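Local coordinates for 432aa long hypothetical deoxyribodipyrimidine photolyase (Sulfolobus tokodaii, PDB 2E0I) that repairs cyclobutane pyrimidine dimers in DNA with light, using a catalytic FAD and a second FAD that probably serves as light-harvesting cofactor, at the flavin-adenine dinucleotide site. Numbering follows the deposited sequence.

The flavin-adenine dinucleotide site. Residues 7-9, 33-36, 38-40, 43-46, 51, 54, 98, 100, 102, 106, 221, 331, 341, 343. With FAD (flavin-adenine dinucleotide), chain B.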
# COMPACT_ATOMS: atom_id res chain seq x y z
N PHE A 7 16.07 8.01 5.27
CA PHE A 7 14.64 7.75 5.35
C PHE A 7 14.22 7.17 4.01
O PHE A 7 14.84 7.43 2.98
CB PHE A 7 13.86 9.05 5.55
CG PHE A 7 14.05 9.67 6.89
CD1 PHE A 7 13.20 9.35 7.94
CD2 PHE A 7 15.08 10.57 7.10
CE1 PHE A 7 13.37 9.93 9.19
CE2 PHE A 7 15.26 11.17 8.35
CZ PHE A 7 14.40 10.84 9.40
N ARG A 8 13.17 6.37 4.02
CA ARG A 8 12.68 5.81 2.77
C ARG A 8 11.17 5.64 2.81
O ARG A 8 10.47 6.21 1.99
CB ARG A 8 13.32 4.45 2.52
CG ARG A 8 14.83 4.49 2.39
CD ARG A 8 15.39 3.30 3.11
NE ARG A 8 16.45 2.67 2.34
CZ ARG A 8 16.81 1.41 2.48
NH1 ARG A 8 16.20 0.63 3.37
NH2 ARG A 8 17.79 0.91 1.72
N ARG A 9 10.71 4.90 3.81
CA ARG A 9 9.31 4.56 3.97
C ARG A 9 8.92 4.69 5.45
O ARG A 9 7.86 4.21 5.87
CB ARG A 9 9.18 3.09 3.60
CG ARG A 9 8.09 2.70 2.70
CD ARG A 9 8.27 1.21 2.38
NE ARG A 9 7.24 0.60 3.15
CZ ARG A 9 7.21 -0.50 3.87
NH1 ARG A 9 6.06 -0.71 4.45
NH2 ARG A 9 8.21 -1.36 4.04
N PHE A 33 17.18 11.91 2.60
CA PHE A 33 16.16 11.28 1.78
C PHE A 33 16.67 11.36 0.34
O PHE A 33 17.06 12.43 -0.12
CB PHE A 33 14.80 11.95 1.84
CG PHE A 33 13.80 11.33 0.92
CD1 PHE A 33 13.58 11.86 -0.36
CD2 PHE A 33 13.12 10.17 1.28
CE1 PHE A 33 12.70 11.24 -1.28
CE2 PHE A 33 12.23 9.53 0.38
CZ PHE A 33 12.03 10.07 -0.90
N ILE A 34 16.68 10.23 -0.35
CA ILE A 34 17.17 10.18 -1.71
C ILE A 34 16.05 9.99 -2.71
O ILE A 34 15.35 8.97 -2.67
CB ILE A 34 18.18 9.03 -1.87
CG1 ILE A 34 19.37 9.24 -0.94
CG2 ILE A 34 18.62 8.92 -3.33
CD1 ILE A 34 20.34 8.09 -0.92
N ALA A 35 15.89 10.97 -3.59
CA ALA A 35 14.86 10.91 -4.64
C ALA A 35 15.46 10.03 -5.74
O ALA A 35 16.39 10.44 -6.44
CB ALA A 35 14.57 12.30 -5.17
N ASP A 36 14.93 8.81 -5.88
CA ASP A 36 15.43 7.84 -6.84
C ASP A 36 14.64 7.84 -8.15
O ASP A 36 13.44 7.55 -8.18
CB ASP A 36 15.42 6.45 -6.20
CG ASP A 36 16.16 5.40 -7.03
OD1 ASP A 36 16.81 4.51 -6.43
OD2 ASP A 36 16.09 5.46 -8.28
N ARG A 38 14.45 5.76 -10.42
CA ARG A 38 13.88 4.45 -10.76
C ARG A 38 12.49 4.33 -10.16
O ARG A 38 11.70 3.49 -10.59
CB ARG A 38 14.75 3.31 -10.21
CG ARG A 38 16.12 3.26 -10.85
CD ARG A 38 17.03 2.27 -10.17
NE ARG A 38 17.34 2.68 -8.81
CZ ARG A 38 18.17 2.02 -8.02
NH1 ARG A 38 18.78 0.93 -8.45
NH2 ARG A 38 18.38 2.45 -6.78
N GLN A 39 12.20 5.18 -9.18
CA GLN A 39 10.92 5.19 -8.50
C GLN A 39 10.07 6.39 -8.90
O GLN A 39 8.85 6.30 -8.99
CB GLN A 39 11.13 5.18 -6.99
CG GLN A 39 11.82 3.92 -6.47
CD GLN A 39 12.13 3.96 -4.98
OE1 GLN A 39 13.01 4.71 -4.55
NE2 GLN A 39 11.40 3.17 -4.19
N LEU A 40 10.71 7.53 -9.16
CA LEU A 40 9.96 8.73 -9.49
C LEU A 40 9.80 9.09 -10.97
O LEU A 40 8.89 9.85 -11.33
CB LEU A 40 10.57 9.92 -8.76
CG LEU A 40 10.53 9.83 -7.23
CD1 LEU A 40 11.37 10.95 -6.64
CD2 LEU A 40 9.08 9.91 -6.73
N ASN A 43 8.20 5.01 -13.92
CA ASN A 43 7.95 3.89 -13.06
C ASN A 43 6.56 3.44 -13.51
O ASN A 43 5.57 4.14 -13.32
CB ASN A 43 7.93 4.35 -11.61
CG ASN A 43 7.50 3.26 -10.67
OD1 ASN A 43 7.01 2.22 -11.10
ND2 ASN A 43 7.66 3.50 -9.37
N PRO A 44 6.48 2.28 -14.15
CA PRO A 44 5.16 1.83 -14.59
C PRO A 44 4.20 1.61 -13.40
O PRO A 44 2.98 1.68 -13.55
CB PRO A 44 5.47 0.52 -15.32
CG PRO A 44 6.92 0.67 -15.73
CD PRO A 44 7.54 1.33 -14.55
N TYR A 45 4.76 1.36 -12.22
CA TYR A 45 3.96 1.09 -11.04
C TYR A 45 3.79 2.29 -10.13
O TYR A 45 3.43 2.16 -8.95
CB TYR A 45 4.60 -0.07 -10.27
CG TYR A 45 4.41 -1.40 -10.93
CD1 TYR A 45 3.40 -2.27 -10.51
CD2 TYR A 45 5.21 -1.80 -12.00
CE1 TYR A 45 3.20 -3.50 -11.13
CE2 TYR A 45 5.01 -3.02 -12.63
CZ TYR A 45 4.01 -3.87 -12.19
OH TYR A 45 3.83 -5.09 -12.79
N LYS A 46 4.04 3.47 -10.67
CA LYS A 46 3.95 4.68 -9.86
C LYS A 46 2.54 5.25 -9.79
O LYS A 46 1.79 5.24 -10.76
CB LYS A 46 4.92 5.73 -10.39
CG LYS A 46 4.74 7.11 -9.77
CD LYS A 46 5.58 8.14 -10.50
CE LYS A 46 5.13 9.56 -10.19
NZ LYS A 46 5.97 10.60 -10.88
N VAL A 51 2.62 9.43 -4.43
CA VAL A 51 3.77 10.32 -4.45
C VAL A 51 3.49 11.64 -3.74
O VAL A 51 4.33 12.12 -2.96
CB VAL A 51 4.22 10.57 -5.90
CG1 VAL A 51 5.33 11.58 -5.95
CG2 VAL A 51 4.70 9.27 -6.50
N MET A 54 3.54 11.10 -0.09
CA MET A 54 4.90 10.94 0.39
C MET A 54 5.60 12.31 0.47
O MET A 54 6.21 12.65 1.49
CB MET A 54 5.65 10.01 -0.55
CG MET A 54 7.07 9.73 -0.16
SD MET A 54 7.83 8.73 -1.44
CE MET A 54 8.36 10.02 -2.58
N ASP A 98 14.01 -3.30 4.12
CA ASP A 98 12.68 -3.50 3.57
C ASP A 98 12.67 -4.94 3.05
O ASP A 98 13.66 -5.64 3.18
CB ASP A 98 12.37 -2.50 2.44
CG ASP A 98 10.86 -2.22 2.31
OD1 ASP A 98 10.04 -3.12 2.58
OD2 ASP A 98 10.50 -1.09 1.92
N THR A 100 11.34 -6.12 -0.33
CA THR A 100 11.04 -6.38 -1.74
C THR A 100 12.33 -6.54 -2.52
O THR A 100 13.37 -5.99 -2.16
CB THR A 100 10.25 -5.25 -2.42
OG1 THR A 100 10.98 -4.02 -2.32
CG2 THR A 100 8.88 -5.08 -1.81
N PHE A 102 13.52 -5.21 -5.14
CA PHE A 102 14.14 -3.92 -5.42
C PHE A 102 14.87 -3.39 -4.20
O PHE A 102 15.99 -2.89 -4.30
CB PHE A 102 13.08 -2.91 -5.88
CG PHE A 102 13.60 -1.50 -5.98
CD1 PHE A 102 13.54 -0.65 -4.88
CD2 PHE A 102 14.17 -1.03 -7.16
CE1 PHE A 102 14.04 0.66 -4.95
CE2 PHE A 102 14.68 0.26 -7.25
CZ PHE A 102 14.62 1.12 -6.14
N ARG A 106 18.99 -3.16 -3.75
CA ARG A 106 19.44 -1.78 -3.57
C ARG A 106 20.32 -1.67 -2.35
O ARG A 106 21.31 -0.93 -2.34
CB ARG A 106 18.23 -0.89 -3.41
CG ARG A 106 18.42 0.41 -2.67
CD ARG A 106 17.19 1.06 -3.00
NE ARG A 106 16.33 1.71 -2.03
CZ ARG A 106 15.48 1.25 -1.12
NH1 ARG A 106 14.82 2.18 -0.48
NH2 ARG A 106 15.29 -0.01 -0.77
N LYS A 221 1.89 2.57 5.48
CA LYS A 221 2.76 2.27 4.35
C LYS A 221 3.94 3.25 4.28
O LYS A 221 5.07 2.84 4.03
CB LYS A 221 1.94 2.29 3.05
CG LYS A 221 2.63 2.91 1.84
CD LYS A 221 3.72 2.04 1.27
CE LYS A 221 4.46 2.77 0.17
NZ LYS A 221 5.30 1.82 -0.62
N GLU A 331 -3.32 -5.63 -10.78
CA GLU A 331 -2.31 -5.31 -9.78
C GLU A 331 -1.59 -4.03 -10.17
O GLU A 331 -1.46 -3.12 -9.35
CB GLU A 331 -1.27 -6.43 -9.69
CG GLU A 331 -0.14 -6.12 -8.73
CD GLU A 331 1.09 -7.02 -8.93
OE1 GLU A 331 2.01 -6.95 -8.08
OE2 GLU A 331 1.13 -7.78 -9.93
N TYR A 341 -0.36 2.43 -2.05
CA TYR A 341 0.30 1.31 -2.72
C TYR A 341 1.46 0.65 -1.99
O TYR A 341 2.46 1.28 -1.66
CB TYR A 341 0.78 1.72 -4.11
CG TYR A 341 1.52 0.60 -4.81
CD1 TYR A 341 2.87 0.72 -5.11
CD2 TYR A 341 0.87 -0.59 -5.13
CE1 TYR A 341 3.56 -0.33 -5.72
CE2 TYR A 341 1.55 -1.64 -5.73
CZ TYR A 341 2.89 -1.50 -6.02
OH TYR A 341 3.56 -2.54 -6.62
N PRO A 343 3.70 -2.78 -2.69
CA PRO A 343 3.97 -3.91 -3.57
C PRO A 343 3.52 -5.28 -3.06
O PRO A 343 2.75 -5.96 -3.72
CB PRO A 343 5.48 -3.83 -3.78
CG PRO A 343 5.74 -2.36 -3.72
CD PRO A 343 4.90 -1.93 -2.55
PA FAD B . 8.52 1.08 -5.27
O1A FAD B . 7.22 0.38 -5.22
O2A FAD B . 8.71 2.50 -5.64
O5B FAD B . 9.03 0.43 -6.65
C5B FAD B . 10.40 0.54 -7.04
C4B FAD B . 10.70 -0.26 -8.31
O4B FAD B . 9.92 -1.48 -8.26
C3B FAD B . 10.23 0.48 -9.56
O3B FAD B . 10.96 -0.00 -10.70
C2B FAD B . 8.77 0.04 -9.64
O2B FAD B . 8.31 0.17 -10.99
C1B FAD B . 8.95 -1.45 -9.32
N9A FAD B . 7.67 -2.07 -8.90
C8A FAD B . 6.86 -1.62 -7.94
N7A FAD B . 5.82 -2.45 -7.79
C5A FAD B . 5.98 -3.44 -8.66
C6A FAD B . 5.26 -4.60 -8.96
N6A FAD B . 4.12 -4.86 -8.33
N1A FAD B . 5.72 -5.43 -9.91
C2A FAD B . 6.83 -5.16 -10.57
N3A FAD B . 7.54 -4.07 -10.32
C4A FAD B . 7.15 -3.20 -9.37
N1 FAD B . 11.60 5.94 -1.42
C2 FAD B . 12.83 6.60 -1.57
O2 FAD B . 13.74 6.40 -0.77
N3 FAD B . 13.02 7.45 -2.67
C4 FAD B . 12.00 7.63 -3.61
O4 FAD B . 12.18 8.39 -4.57
C4X FAD B . 10.79 6.96 -3.47
N5 FAD B . 9.80 7.08 -4.45
C5X FAD B . 8.59 6.39 -4.32
C6 FAD B . 7.64 6.45 -5.33
C7 FAD B . 6.48 5.69 -5.26
C7M FAD B . 5.46 5.76 -6.40
C8 FAD B . 6.26 4.87 -4.16
C8M FAD B . 4.99 4.02 -4.04
C9 FAD B . 7.21 4.81 -3.13
C9A FAD B . 8.37 5.57 -3.21
N10 FAD B . 9.35 5.48 -2.21
C10 FAD B . 10.59 6.12 -2.38
C1' FAD B . 9.13 4.65 -1.00
C2' FAD B . 9.43 3.17 -1.24
O2' FAD B . 8.29 2.39 -0.86
C3' FAD B . 10.66 2.74 -0.43
O3' FAD B . 11.81 3.45 -0.90
C4' FAD B . 10.90 1.23 -0.57
O4' FAD B . 11.92 0.84 0.36
C5' FAD B . 11.34 0.88 -1.99
O5' FAD B . 10.87 -0.42 -2.38
P FAD B . 9.46 -0.56 -3.16
O1P FAD B . 9.37 -1.96 -3.63
O2P FAD B . 8.37 -0.02 -2.32
O3P FAD B . 9.72 0.39 -4.43
O HOH W 1 15.42 7.92 0.70
O HOH W 2 11.21 2.10 -12.87
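This pocket holds the second FAD, the one implicated as light-harvesting cofactor, and buries most of it. Gln39 is the residue to follow. Its CG lies anti to the carbonyl carbon, beside the backbone N, and the chain runs out extended, with Gln39 CB 3.4 Å from FAD N5 of the flavin and CG near the phosphate oxygen O2A and ribose C5B. Gln39 CD then lies over the isoalloxazine, 3.6 Å from FAD C4X, OE1 comes near C4 and N3, and Gln39 NE2 donates to FAD O2A at 3.1 Å and to the bridging O3P. The amide is thus sandwiched between flavin and pyrophosphate, and it probably helps keep the cofactor bent back on itself. Met54 SD and Phe33 CZ pack on the opposite face of the flavin from the Gln39 amide. The pyrimidine edge is read by backbone: FAD N3 donates almost straight to Ile34 O (2.8 Å, 168° at H), Asp36 N donates to O4, and a water joins O2 to Phe7 O and Ile34 N.

At the other end the Tyr45 ring lies flat on the adenine, planes 8° apart. Tyr341 meets the adenine edge-on, its OH giving a bond to N7A and taking one from FAD N6A (2.9 Å); N6A also donates to Glu331 OE1 from above the carboxylate plane. Asn43 turns its CG anti to the backbone N (chi1 173°), so that OD1 accepts from the adenosine ribose hydroxyl O2B and from Tyr45 N, while ND2 ties back to Gln39 O at 3.1 Å. An alanine here would lose all three bonds and would probably loosen both the ribose and the stacked Tyr45.

Asp98 OD2 takes the ribityl hydroxyl O4' on its anti lone pair, and Arg9 NH2 braces the same oxygen. Lys221 NZ donates to O2', and its likely positive charge would help offset the phosphates.

The flavin rests near the end of strand 28-35, against helix 48-66 of the N-terminal photolyase region, while the adenine reaches across to helix 327-337 of the FAD-binding region.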